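Local coordinates for putative phenazine biosynthesis PhzC/PhzF protein (Clostridium difficile, PDB 4DUN) that probably acts as an isomerase of the PhzF family, sharing the two-lobed fold of the diaminopimelate epimerase superfamily, at residues F116-P121 with N243-S248; N184-S189 with H221-A226; M4-V9 with N43-T48. One frame throughout, in Å; residues are numbered along the deposited sequence.

Contact 1. Residues F116-P121 with N243-S248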
loop_
_atom_site.group_PDB
_atom_site.type_symbol
_atom_site.label_atom_id
_atom_site.label_comp_id
_atom_site.label_asym_id
_atom_site.label_seq_id
_atom_site.Cartn_x
_atom_site.Cartn_y
_atom_site.Cartn_z
ATOM N N PHE A 116 16.267 -2.574 24.374
ATOM C CA PHE A 116 15.507 -1.340 24.598
ATOM C C PHE A 116 15.470 -0.964 26.085
ATOM O O PHE A 116 15.628 -1.851 26.916
ATOM C CB PHE A 116 14.056 -1.559 24.090
ATOM C CG PHE A 116 13.762 -1.590 22.597
ATOM C CD1 PHE A 116 14.772 -1.392 21.660
ATOM C CD2 PHE A 116 12.464 -1.787 22.133
ATOM C CE1 PHE A 116 14.494 -1.411 20.290
ATOM C CE2 PHE A 116 12.186 -1.798 20.759
ATOM C CZ PHE A 116 13.202 -1.604 19.849
ATOM N N PRO A 117 15.226 0.319 26.469
ATOM C CA PRO A 117 15.122 0.647 27.902
ATOM C C PRO A 117 13.853 0.034 28.504
ATOM O O PRO A 117 12.835 -0.069 27.819
ATOM C CB PRO A 117 15.065 2.180 27.897
ATOM C CG PRO A 117 14.408 2.514 26.606
ATOM C CD PRO A 117 14.995 1.528 25.634
ATOM N N GLU A 118 13.947 -0.447 29.748
ATOM C CA GLU A 118 12.815 -0.989 30.493
ATOM C C GLU A 118 12.015 0.199 31.002
ATOM O O GLU A 118 12.600 1.124 31.563
ATOM C CB GLU A 118 13.312 -1.881 31.640
ATOM C CG GLU A 118 12.175 -2.440 32.478
ATOM C CD GLU A 118 12.564 -3.652 33.293
ATOM O OE1 GLU A 118 13.469 -3.521 34.143
ATOM O OE2 GLU A 118 11.992 -4.740 33.055
ATOM N N ILE A 119 10.709 0.233 30.734
ATOM C CA ILE A 119 9.893 1.384 31.149
ATOM C C ILE A 119 8.628 0.882 31.861
ATOM O O ILE A 119 7.587 0.729 31.221
ATOM C CB ILE A 119 9.548 2.333 29.953
ATOM C CG1 ILE A 119 10.790 2.755 29.127
ATOM C CG2 ILE A 119 8.760 3.574 30.422
ATOM C CD1 ILE A 119 10.471 3.321 27.716
ATOM N N MET A 120 8.706 0.660 33.187
ATOM C CA MET A 120 7.523 0.224 33.940
ATOM C C MET A 120 6.461 1.337 33.884
ATOM O O MET A 120 6.767 2.471 34.290
ATOM C CB MET A 120 7.885 -0.128 35.403
ATOM C CG MET A 120 6.685 -0.603 36.238
ATOM S SD MET A 120 5.987 -2.174 35.619
ATOM C CE MET A 120 4.632 -2.351 36.682
ATOM N N PRO A 121 5.250 1.065 33.322
ATOM C CA PRO A 121 4.244 2.131 33.236
ATOM C C PRO A 121 3.614 2.377 34.592
ATOM O O PRO A 121 3.756 1.543 35.490
ATOM C CB PRO A 121 3.223 1.577 32.240
ATOM C CG PRO A 121 3.277 0.080 32.447
ATOM C CD PRO A 121 4.733 -0.213 32.757
ATOM N N ASN A 243 18.219 -2.389 33.829
ATOM C CA ASN A 243 16.954 -1.717 33.473
ATOM C C ASN A 243 16.790 -1.672 31.946
ATOM O O ASN A 243 16.441 -0.637 31.364
ATOM C CB ASN A 243 16.813 -0.320 34.090
ATOM C CG ASN A 243 16.923 -0.287 35.600
ATOM O OD1 ASN A 243 17.659 0.522 36.168
ATOM N ND2 ASN A 243 16.220 -1.178 36.284
ATOM N N THR A 244 17.085 -2.799 31.298
ATOM C CA THR A 244 16.860 -2.927 29.859
ATOM C C THR A 244 16.073 -4.183 29.621
ATOM O O THR A 244 15.962 -5.032 30.513
ATOM C CB THR A 244 18.161 -2.902 29.012
ATOM O OG1 THR A 244 18.970 -4.042 29.311
ATOM C CG2 THR A 244 18.950 -1.583 29.143
ATOM N N VAL A 245 15.523 -4.302 28.414
ATOM C CA VAL A 245 14.775 -5.470 27.985
ATOM C C VAL A 245 15.288 -5.901 26.618
ATOM O O VAL A 245 15.751 -5.065 25.832
ATOM C CB VAL A 245 13.225 -5.251 27.977
ATOM C CG1 VAL A 245 12.668 -4.957 29.383
ATOM C CG2 VAL A 245 12.813 -4.156 26.997
ATOM N N LYS A 246 15.210 -7.206 26.329
ATOM C CA LYS A 246 15.567 -7.715 25.022
ATOM C C LYS A 246 14.274 -8.101 24.298
ATOM O O LYS A 246 13.418 -8.793 24.871
ATOM C CB LYS A 246 16.529 -8.913 25.123
ATOM C CG LYS A 246 17.105 -9.322 23.765
ATOM C CD LYS A 246 17.832 -10.677 23.820
ATOM C CE LYS A 246 19.199 -10.622 24.449
ATOM N NZ LYS A 246 19.847 -11.962 24.427
ATOM N N ILE A 247 14.121 -7.601 23.069
ATOM C CA ILE A 247 12.991 -7.870 22.182
ATOM C C ILE A 247 13.578 -8.579 20.970
ATOM O O ILE A 247 14.513 -8.055 20.353
ATOM C CB ILE A 247 12.258 -6.533 21.875
ATOM C CG1 ILE A 247 11.366 -6.199 23.102
ATOM C CG2 ILE A 247 11.407 -6.583 20.579
ATOM C CD1 ILE A 247 11.451 -4.809 23.581
ATOM N N SER A 248 13.067 -9.795 20.661
ATOM C CA SER A 248 13.599 -10.561 19.537
ATOM C C SER A 248 12.502 -11.058 18.639
ATOM O O SER A 248 11.395 -11.363 19.104
ATOM C CB SER A 248 14.425 -11.756 20.019
ATOM O OG SER A 248 15.401 -11.399 20.982
#
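In this PhzF-type protein, whose family adopts the diaminopimelate epimerase-like fold, the end of strand 111-117 pairs antiparallel with the start of strand 244-259. Phe116 and Val245 form a hydrogen-bonded pair: Phe116 N lies 2.9 Å from Val245 O and Val245 N 2.9 Å from Phe116 O, with both donors almost on the C=O axes of their acceptors. The next pair, Pro117 with Thr244, is non-hydrogen-bonded and its side chains diverge.

Phe116 and Val245 put their side chains on the same face of the sheet, and Ile247 joins them there. With CG of Phe116 beside the backbone N and anti to the carbonyl carbon, the side chains of Phe116 and Ile247 cross at about a right angle. The tip methyl of Ile247 meets the ring obliquely, its CD1 3.5 Å from Phe116 CD2; a chi2 of 133°, away from a staggered value, places it there. Val245 sets CG2 in the crowded position between its own N and carbonyl carbon, and CG2 packs 4.1 Å from Phe116 CB. Helix 207-218 covers this face, Cys208 touching Phe116 and Ile211 touching both Val245 and Ile247.

Past the strand, Glu118 holds CG anti to its backbone N (chi1 178°) and runs across Val245 at about a right angle, with OE2 3.7 Å from Val245 CG1. The Thr244 side chain points away overall, though its CB stays 3.5 Å from Phe116 O; OG1 is hydrogen-bonded to Asp242. A bound sulfate, probably from the crystallisation liquor, lies near the Phe116 side chain.

The pairing ends with a bond of different geometry: Glu118 N reaches Asn243 O at 3.0 Å, straight at the hydrogen, but the donor stands 47° out of the carbonyl plane.

Contact 2. Residues N184-S189 with H221-A226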
loop_
_atom_site.group_PDB
_atom_site.type_symbol
_atom_site.label_atom_id
_atom_site.label_comp_id
_atom_site.label_asym_id
_atom_site.label_seq_id
_atom_site.Cartn_x
_atom_site.Cartn_y
_atom_site.Cartn_z
ATOM N N ASN A 184 -1.768 -19.327 24.553
ATOM C CA ASN A 184 -0.629 -20.078 24.027
ATOM C C ASN A 184 0.694 -19.349 24.332
ATOM O O ASN A 184 1.770 -19.907 24.146
ATOM C CB ASN A 184 -0.816 -20.242 22.497
ATOM C CG ASN A 184 0.161 -21.182 21.840
ATOM O OD1 ASN A 184 0.106 -22.404 22.017
ATOM N ND2 ASN A 184 1.086 -20.624 21.066
ATOM N N THR A 185 0.608 -18.109 24.809
ATOM C CA THR A 185 1.771 -17.267 25.127
ATOM C C THR A 185 1.629 -16.694 26.530
ATOM O O THR A 185 0.562 -16.824 27.129
ATOM C CB THR A 185 1.892 -16.131 24.081
ATOM O OG1 THR A 185 0.718 -15.311 24.125
ATOM C CG2 THR A 185 2.134 -16.648 22.656
ATOM N N ASP A 186 2.686 -16.055 27.060
ATOM C CA ASP A 186 2.614 -15.453 28.393
ATOM C C ASP A 186 1.630 -14.302 28.419
ATOM O O ASP A 186 0.832 -14.197 29.357
ATOM C CB ASP A 186 3.999 -14.992 28.875
ATOM C CG ASP A 186 4.893 -16.168 29.118
ATOM O OD1 ASP A 186 4.701 -16.853 30.146
ATOM O OD2 ASP A 186 5.734 -16.456 28.247
ATOM N N PHE A 187 1.685 -13.428 27.389
ATOM C CA PHE A 187 0.783 -12.297 27.287
ATOM C C PHE A 187 0.555 -11.948 25.846
ATOM O O PHE A 187 1.302 -12.390 24.966
ATOM C CB PHE A 187 1.270 -11.075 28.092
ATOM C CG PHE A 187 2.579 -10.448 27.674
ATOM C CD1 PHE A 187 3.776 -10.856 28.245
ATOM C CD2 PHE A 187 2.602 -9.401 26.752
ATOM C CE1 PHE A 187 4.974 -10.215 27.927
ATOM C CE2 PHE A 187 3.797 -8.756 26.431
ATOM C CZ PHE A 187 4.980 -9.178 27.011
ATOM N N VAL A 188 -0.503 -11.158 25.602
ATOM C CA VAL A 188 -0.881 -10.741 24.265
ATOM C C VAL A 188 -1.170 -9.272 24.270
ATOM O O VAL A 188 -1.479 -8.707 25.326
ATOM C CB VAL A 188 -2.104 -11.541 23.704
ATOM C CG1 VAL A 188 -1.789 -13.028 23.547
ATOM C CG2 VAL A 188 -3.370 -11.332 24.557
ATOM N N SER A 189 -1.135 -8.660 23.093
ATOM C CA SER A 189 -1.498 -7.241 22.943
ATOM C C SER A 189 -1.886 -6.939 21.506
ATOM O O SER A 189 -1.680 -7.754 20.613
ATOM C CB SER A 189 -0.375 -6.302 23.393
ATOM O OG SER A 189 0.710 -6.308 22.471
ATOM N N HIS A 221 11.272 -13.797 34.017
ATOM C CA HIS A 221 12.244 -12.899 33.380
ATOM C C HIS A 221 12.291 -13.137 31.874
ATOM O O HIS A 221 12.673 -12.234 31.142
ATOM C CB HIS A 221 13.640 -13.033 33.995
ATOM C CG HIS A 221 13.795 -12.312 35.300
ATOM N ND1 HIS A 221 14.633 -12.791 36.287
ATOM C CD2 HIS A 221 13.216 -11.166 35.737
ATOM C CE1 HIS A 221 14.542 -11.926 37.287
ATOM N NE2 HIS A 221 13.696 -10.935 37.002
ATOM N N LYS A 222 11.913 -14.348 31.422
ATOM C CA LYS A 222 11.855 -14.729 30.008
ATOM C C LYS A 222 10.435 -15.085 29.680
ATOM O O LYS A 222 9.836 -15.911 30.374
ATOM C CB LYS A 222 12.785 -15.907 29.698
ATOM C CG LYS A 222 14.265 -15.553 29.667
ATOM C CD LYS A 222 15.130 -16.732 29.213
ATOM C CE LYS A 222 15.142 -16.941 27.714
ATOM N NZ LYS A 222 15.994 -18.097 27.333
ATOM N N MET A 223 9.882 -14.451 28.651
ATOM C CA MET A 223 8.492 -14.646 28.248
ATOM C C MET A 223 8.337 -14.623 26.753
ATOM O O MET A 223 9.226 -14.142 26.038
ATOM C CB MET A 223 7.603 -13.513 28.838
ATOM C CG MET A 223 7.502 -13.504 30.352
ATOM S SD MET A 223 6.633 -12.041 30.973
ATOM C CE MET A 223 7.937 -10.775 30.758
ATOM N N VAL A 224 7.199 -15.134 26.267
ATOM C CA VAL A 224 6.843 -15.052 24.859
ATOM C C VAL A 224 5.536 -14.257 24.803
ATOM O O VAL A 224 4.644 -14.454 25.638
ATOM C CB VAL A 224 6.786 -16.414 24.104
ATOM C CG1 VAL A 224 5.599 -17.277 24.547
ATOM C CG2 VAL A 224 6.780 -16.197 22.587
ATOM N N ALA A 225 5.462 -13.320 23.864
ATOM C CA ALA A 225 4.295 -12.464 23.663
ATOM C C ALA A 225 3.790 -12.606 22.247
ATOM O O ALA A 225 4.565 -12.873 21.324
ATOM C CB ALA A 225 4.661 -11.009 23.935
ATOM N N ALA A 226 2.502 -12.407 22.069
ATOM C CA ALA A 226 1.909 -12.393 20.735
ATOM C C ALA A 226 1.243 -11.054 20.541
ATOM O O ALA A 226 0.725 -10.467 21.496
ATOM C CB ALA A 226 0.891 -13.532 20.571
HETATM O O HOH W 1 2.229 -8.390 23.069
#
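Strands 187-189 and 222-226 run parallel, their directions 29° apart and axes 4.8 Å at closest, with Phe187 beside Ala225 and Val188 beside Ala226. Ala226 N donates to Phe187 O, and Ser189 N to Ala226 O. A water donates to the same Ala226 O at 3.0 Å and lies 2.6 Å from Ser189 OG.

Just before the strand, Asp186 grips Val224 twice. Its N donates to Val224 O, while its carboxylate, with CG beside the backbone N, offers the anti lone pair of OD2 to Val224 N at 2.8 Å and 168°, so a side chain extends the parallel ladder. The other oxygen, OD1, forms a salt bridge with Lys220, probably favouring the charged state.

The Phe187 ring has CG in the crowded position between N and the carbonyl carbon (chi1 63°), bringing it over the neighbouring strand. Ala225 CB sits over one face in a CH-pi contact, 3.7 Å from the ring centroid. Met223 comes to the edge: its SD lies near the ring plane and 3.9 Å from Phe187 CE1, a Met-aromatic contact. On the opposite face of the sheet, Thr185 CG2 and Val188 CG1 pack on the methyl of Ala226.

Trp214 of helix 207-218 stacks on the Phe187 ring, Leu210 touches Phe187 and Ser189, and His207 touches Ala225; strands wrapped about a central helix are the hallmark of each lobe of the diaminopimelate epimerase-like fold.

Contact 3. Residues M4-V9 with N43-T48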
loop_
_atom_site.group_PDB
_atom_site.type_symbol
_atom_site.label_atom_id
_atom_site.label_comp_id
_atom_site.label_asym_id
_atom_site.label_seq_id
_atom_site.Cartn_x
_atom_site.Cartn_y
_atom_site.Cartn_z
ATOM N N MET A 4 19.837 -0.764 -7.588
ATOM C CA MET A 4 19.751 -0.920 -6.141
ATOM C C MET A 4 18.999 -2.208 -5.797
ATOM O O MET A 4 17.937 -2.486 -6.371
ATOM C CB MET A 4 19.122 0.315 -5.444
ATOM C CG MET A 4 17.875 0.876 -6.116
ATOM S SD MET A 4 17.477 2.626 -5.727
ATOM C CE MET A 4 18.544 3.462 -6.840
ATOM N N GLU A 5 19.572 -3.008 -4.882
ATOM C CA GLU A 5 18.949 -4.262 -4.422
ATOM C C GLU A 5 17.737 -3.931 -3.573
ATOM O O GLU A 5 17.784 -3.000 -2.760
ATOM C CB GLU A 5 19.932 -5.125 -3.627
ATOM C CG GLU A 5 21.211 -5.508 -4.338
ATOM C CD GLU A 5 22.268 -5.957 -3.346
ATOM O OE1 GLU A 5 23.220 -5.181 -3.090
ATOM O OE2 GLU A 5 22.077 -7.032 -2.734
ATOM N N TYR A 6 16.646 -4.668 -3.760
ATOM C CA TYR A 6 15.401 -4.372 -3.051
ATOM C C TYR A 6 14.765 -5.667 -2.561
ATOM O O TYR A 6 14.764 -6.681 -3.275
ATOM C CB TYR A 6 14.436 -3.561 -3.956
ATOM C CG TYR A 6 13.123 -3.257 -3.270
ATOM C CD1 TYR A 6 13.074 -2.431 -2.150
ATOM C CD2 TYR A 6 11.945 -3.889 -3.663
ATOM C CE1 TYR A 6 11.886 -2.229 -1.447
ATOM C CE2 TYR A 6 10.751 -3.689 -2.974
ATOM C CZ TYR A 6 10.729 -2.863 -1.861
ATOM O OH TYR A 6 9.559 -2.645 -1.183
ATOM N N TYR A 7 14.273 -5.635 -1.315
ATOM C CA TYR A 7 13.723 -6.779 -0.610
ATOM C C TYR A 7 12.454 -6.410 0.107
ATOM O O TYR A 7 12.368 -5.318 0.677
ATOM C CB TYR A 7 14.739 -7.282 0.462
ATOM C CG TYR A 7 16.127 -7.570 -0.063
ATOM C CD1 TYR A 7 17.075 -6.555 -0.185
ATOM C CD2 TYR A 7 16.508 -8.864 -0.409
ATOM C CE1 TYR A 7 18.353 -6.812 -0.690
ATOM C CE2 TYR A 7 17.787 -9.135 -0.894
ATOM C CZ TYR A 7 18.706 -8.109 -1.030
ATOM O OH TYR A 7 19.966 -8.388 -1.508
ATOM N N ILE A 8 11.490 -7.329 0.132
ATOM C CA ILE A 8 10.276 -7.196 0.942
ATOM C C ILE A 8 10.385 -8.268 2.010
ATOM O O ILE A 8 10.490 -9.447 1.679
ATOM C CB ILE A 8 8.940 -7.291 0.170
ATOM C CG1 ILE A 8 8.828 -6.183 -0.897
ATOM C CG2 ILE A 8 7.768 -7.232 1.186
ATOM C CD1 ILE A 8 7.640 -6.376 -1.886
ATOM N N VAL A 9 10.404 -7.854 3.277
ATOM C CA VAL A 9 10.630 -8.746 4.417
ATOM C C VAL A 9 9.532 -8.577 5.445
ATOM O O VAL A 9 9.179 -7.439 5.775
ATOM C CB VAL A 9 12.026 -8.407 5.051
ATOM C CG1 VAL A 9 12.294 -9.191 6.345
ATOM C CG2 VAL A 9 13.164 -8.605 4.044
ATOM N N ASN A 43 6.453 1.875 -3.451
ATOM C CA ASN A 43 6.300 0.589 -2.781
ATOM C C ASN A 43 4.950 0.475 -2.054
ATOM O O ASN A 43 4.333 -0.600 -2.054
ATOM C CB ASN A 43 7.436 0.381 -1.792
ATOM C CG ASN A 43 8.734 0.071 -2.479
ATOM O OD1 ASN A 43 8.765 -0.521 -3.557
ATOM N ND2 ASN A 43 9.846 0.412 -1.830
ATOM N N ASN A 44 4.498 1.589 -1.444
ATOM C CA ASN A 44 3.262 1.679 -0.664
ATOM C C ASN A 44 3.243 0.694 0.528
ATOM O O ASN A 44 2.174 0.338 1.037
ATOM C CB ASN A 44 2.007 1.483 -1.538
ATOM C CG ASN A 44 0.798 2.117 -0.900
ATOM O OD1 ASN A 44 0.895 3.201 -0.292
ATOM N ND2 ASN A 44 -0.332 1.413 -0.931
ATOM N N LEU A 45 4.431 0.272 0.982
ATOM C CA LEU A 45 4.530 -0.567 2.162
ATOM C C LEU A 45 4.563 0.357 3.404
ATOM O O LEU A 45 4.909 1.530 3.266
ATOM C CB LEU A 45 5.750 -1.509 2.077
ATOM C CG LEU A 45 5.637 -2.619 1.027
ATOM C CD1 LEU A 45 6.959 -3.370 0.874
ATOM C CD2 LEU A 45 4.486 -3.590 1.361
ATOM N N PRO A 46 4.163 -0.129 4.607
ATOM C CA PRO A 46 4.116 0.750 5.801
ATOM C C PRO A 46 5.390 1.588 5.982
ATOM O O PRO A 46 5.320 2.788 6.275
ATOM C CB PRO A 46 3.924 -0.236 6.947
ATOM C CG PRO A 46 3.117 -1.352 6.320
ATOM C CD PRO A 46 3.682 -1.498 4.925
ATOM N N GLU A 47 6.545 0.961 5.722
ATOM C CA GLU A 47 7.836 1.638 5.656
ATOM C C GLU A 47 8.717 0.992 4.610
ATOM O O GLU A 47 8.635 -0.232 4.396
ATOM C CB GLU A 47 8.596 1.597 7.009
ATOM C CG GLU A 47 8.106 2.558 8.089
ATOM C CD GLU A 47 6.932 2.083 8.925
ATOM O OE1 GLU A 47 6.569 0.884 8.850
ATOM O OE2 GLU A 47 6.344 2.934 9.632
ATOM N N THR A 48 9.592 1.809 3.992
ATOM C CA THR A 48 10.737 1.369 3.194
ATOM C C THR A 48 11.968 1.860 3.938
ATOM O O THR A 48 12.102 3.069 4.198
ATOM C CB THR A 48 10.720 1.832 1.721
ATOM O OG1 THR A 48 9.581 1.243 1.100
ATOM C CG2 THR A 48 11.989 1.383 0.964
HETATM O O HOH W 2 7.505 -3.035 -2.952
#
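The Tyr6 ring and the Asn43 amide meet tip to tip with their planes only 15° apart, Asn43 ND2 lying 3.4 Å from Tyr6 CE1, while Thr48 CG2 lies at the ring edge near its plane. In the diaminopimelate epimerase-like fold of this family, the contact joins strand 4-11 to the turn between helix 33-43 and strand 47-54, without any direct hydrogen bond between the two segments.

Tyr6 extends CG anti to its backbone N (chi1 179°), which carries the phenol to the turn. Its OH comes 3.1 Å from Asn43 CG and 3.4 Å from Leu45 CD1, so the hydroxyl touches both an amide and a methyl. The same Leu45 CD1 packs 3.8 Å from Ile8 CG1, the two chains crossing at about a right angle. Met255, Phe254 and Glu42 of the second subunit pack against this cluster, placing it at the dimer interface.

The turn leads on to Glu47, the predicted active-site residue, one step before Thr48. The amide of Asn43 is fixed at both ends: ND2 donates to Thr48 OG1 almost in the amide plane, 3.1 Å away at 161°. At the other end a water donates to Asn43 OD1 at 2.9 Å and lies 2.7 Å from Tyr6 OH, bridging the two tips.

How the contacts relate
Contacts 1 and 2 both pack against helix 207-218, with centres about 14 Å apart, and contact 2 is nested along the chain inside the loop closed by contact 1. Contact 3 lies on the opposite side of the chain's centre, about 28 Å from contact 1 between centres, yet strand 4-11 neighbours strand 244-259, the strand contact 1 uses. Contacts 2 and 3 are buried; contact 1 is only partly so, with Pro117 and Asn243 exposed. Backbone ladders hold the first two, one antiparallel, the other parallel and extended by a carboxylate, whereas contact 3 has no direct hydrogen bond across its segments and is bridged by a water, and it alone is touched by the second subunit.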